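Local coordinates for EmGH1 (Erythrobacter marinus, PDB 5Z87), which probably hydrolyses beta-glucosidic bonds, releasing glucose, as a family 3 glycoside hydrolase, at residues L41-R46 with A220-A225. Residues are numbered along the deposited sequence; the frame is centred on the assembly and turned at random.
Sequences LSPARR and AEYLPA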
loop_
_atom_site.group_PDB
_atom_site.type_symbol
_atom_site.label_atom_id
_atom_site.label_comp_id
_atom_site.label_asym_id
_atom_site.label_seq_id
_atom_site.Cartn_x
_atom_site.Cartn_y
_atom_site.Cartn_z
ATOM N N LEU A 41 -40.956 29.552 6.827
ATOM C CA LEU A 41 -40.892 28.102 6.920
ATOM C C LEU A 41 -39.451 27.608 6.770
ATOM O O LEU A 41 -38.579 28.291 6.218
ATOM C CB LEU A 41 -41.759 27.457 5.845
ATOM C CG LEU A 41 -43.061 26.750 6.210
ATOM C CD1 LEU A 41 -43.576 26.001 4.987
ATOM C CD2 LEU A 41 -42.866 25.807 7.380
ATOM N N SER A 42 -39.216 26.389 7.255
ATOM C CA SER A 42 -37.899 25.783 7.152
ATOM C C SER A 42 -37.621 25.364 5.709
ATOM O O SER A 42 -38.552 25.072 4.950
ATOM C CB SER A 42 -37.788 24.560 8.062
ATOM O OG SER A 42 -38.443 23.455 7.469
ATOM N N PRO A 43 -36.345 25.342 5.306
ATOM C CA PRO A 43 -36.014 24.905 3.936
ATOM C C PRO A 43 -36.595 23.556 3.579
ATOM O O PRO A 43 -37.083 23.370 2.456
ATOM C CB PRO A 43 -34.478 24.875 3.949
ATOM C CG PRO A 43 -34.110 25.965 4.910
ATOM C CD PRO A 43 -35.189 25.948 5.989
ATOM N N ALA A 44 -36.555 22.607 4.517
ATOM C CA ALA A 44 -37.090 21.274 4.266
ATOM C C ALA A 44 -38.594 21.321 4.010
ATOM O O ALA A 44 -39.101 20.656 3.103
ATOM C CB ALA A 44 -36.769 20.361 5.457
ATOM N N ARG A 45 -39.324 22.110 4.794
ATOM C CA ARG A 45 -40.767 22.182 4.602
ATOM C C ARG A 45 -41.117 22.935 3.324
ATOM O O ARG A 45 -42.035 22.535 2.600
ATOM C CB ARG A 45 -41.420 22.793 5.839
ATOM C CG ARG A 45 -41.340 21.814 7.026
ATOM C CD ARG A 45 -41.837 22.393 8.342
ATOM N NE ARG A 45 -43.291 22.527 8.361
ATOM C CZ ARG A 45 -43.970 23.135 9.328
ATOM N NH1 ARG A 45 -43.323 23.666 10.360
ATOM N NH2 ARG A 45 -45.291 23.219 9.260
ATOM N N ARG A 46 -40.357 23.981 2.985
ATOM C CA ARG A 46 -40.596 24.649 1.711
ATOM C C ARG A 46 -40.293 23.723 0.545
ATOM O O ARG A 46 -40.987 23.762 -0.479
ATOM C CB ARG A 46 -39.782 25.942 1.612
ATOM C CG ARG A 46 -40.163 26.971 2.673
ATOM C CD ARG A 46 -39.244 28.181 2.657
ATOM N NE ARG A 46 -39.400 28.934 1.419
ATOM C CZ ARG A 46 -38.702 30.020 1.108
ATOM N NH1 ARG A 46 -37.783 30.489 1.944
ATOM N NH2 ARG A 46 -38.917 30.632 -0.050
ATOM N N ALA A 220 -27.001 26.972 10.857
ATOM C CA ALA A 220 -28.229 27.746 11.021
ATOM C C ALA A 220 -29.291 27.202 10.075
ATOM O O ALA A 220 -28.996 26.443 9.146
ATOM C CB ALA A 220 -27.995 29.245 10.775
ATOM N N GLU A 221 -30.545 27.599 10.324
ATOM C CA GLU A 221 -31.635 27.123 9.474
ATOM C C GLU A 221 -31.426 27.566 8.034
ATOM O O GLU A 221 -31.603 26.775 7.098
ATOM C CB GLU A 221 -32.983 27.616 10.004
ATOM C CG GLU A 221 -34.167 27.181 9.153
ATOM C CD GLU A 221 -35.518 27.713 9.642
ATOM O OE1 GLU A 221 -35.683 28.944 9.820
ATOM O OE2 GLU A 221 -36.431 26.887 9.825
ATOM N N TYR A 222 -31.015 28.819 7.847
ATOM C CA TYR A 222 -30.686 29.399 6.556
ATOM C C TYR A 222 -29.252 29.906 6.585
ATOM O O TYR A 222 -28.795 30.420 7.612
ATOM C CB TYR A 222 -31.632 30.582 6.220
ATOM C CG TYR A 222 -33.008 30.175 5.755
ATOM C CD1 TYR A 222 -33.279 29.997 4.400
ATOM C CD2 TYR A 222 -34.035 29.969 6.664
ATOM C CE1 TYR A 222 -34.533 29.623 3.965
ATOM C CE2 TYR A 222 -35.302 29.599 6.240
ATOM C CZ TYR A 222 -35.541 29.426 4.897
ATOM O OH TYR A 222 -36.788 29.048 4.481
ATOM N N LEU A 223 -28.557 29.794 5.450
ATOM C CA LEU A 223 -27.245 30.418 5.327
ATOM C C LEU A 223 -27.374 31.926 5.504
ATOM O O LEU A 223 -28.285 32.541 4.939
ATOM C CB LEU A 223 -26.612 30.136 3.963
ATOM C CG LEU A 223 -26.142 28.717 3.648
ATOM C CD1 LEU A 223 -25.156 28.780 2.497
ATOM C CD2 LEU A 223 -25.525 28.053 4.867
ATOM N N PRO A 224 -26.484 32.555 6.267
ATOM C CA PRO A 224 -26.425 34.018 6.270
ATOM C C PRO A 224 -26.096 34.535 4.880
ATOM O O PRO A 224 -25.709 33.793 3.972
ATOM C CB PRO A 224 -25.310 34.339 7.273
ATOM C CG PRO A 224 -25.170 33.077 8.102
ATOM C CD PRO A 224 -25.476 31.955 7.155
ATOM N N ALA A 225 -26.293 35.833 4.707
ATOM C CA ALA A 225 -25.897 36.484 3.469
ATOM C C ALA A 225 -24.398 36.316 3.241
ATOM O O ALA A 225 -23.594 36.299 4.178
ATOM C CB ALA A 225 -26.263 37.973 3.510
#
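Tyr222 OH is gripped by two polar groups, Leu41 O and Arg46 NH1, giving to one and receiving from the other. It donates to Leu41 O at 2.6 Å, close to the line of the carbonyl (C=O...O angle 160°), and accepts from Arg46 NH1, the N-H pointing almost straight at it (166°). Leu41 lies just before the N-cap Ser42 and Arg46 in the first turn of helix 43-51; Ser42 OG accepts from Arg45 N. The contact, an example of a tyrosine hydroxyl that both donates and accepts, joins the start of this helix to the loop between helix 201-216 and strand 229-235 of the TIM-barrel-like domain of this family 3 hydrolase. It is structural packing, away from the ligand and metal sites.

Pro43, the first residue of the helix, lies over one face of the Tyr222 ring, its CG 3.9 Å from the ring centroid in a CH-pi contact, a little off centre. The phenol oxygen sits in the guanidinium plane of Arg46, at its edge, while guanidinium and ring planes are turned 46° apart. The same NH1 forms a salt bridge with Asp387, and NE donates to Tyr36 O, so the guanidinium has partners at NH1 and NE beyond the tyrosine. A phenylalanine in place of Tyr222 would probably keep the cover on Pro43 but leave Leu41 O without its donor and Arg46 NH1 with one acceptor fewer. Glu221 adds a flank: its CG packs 3.5 Å from Pro43 CD, and the chain runs on extended toward Ser42, where Glu221 OE2 lies 3.2 Å from Ser42 CB.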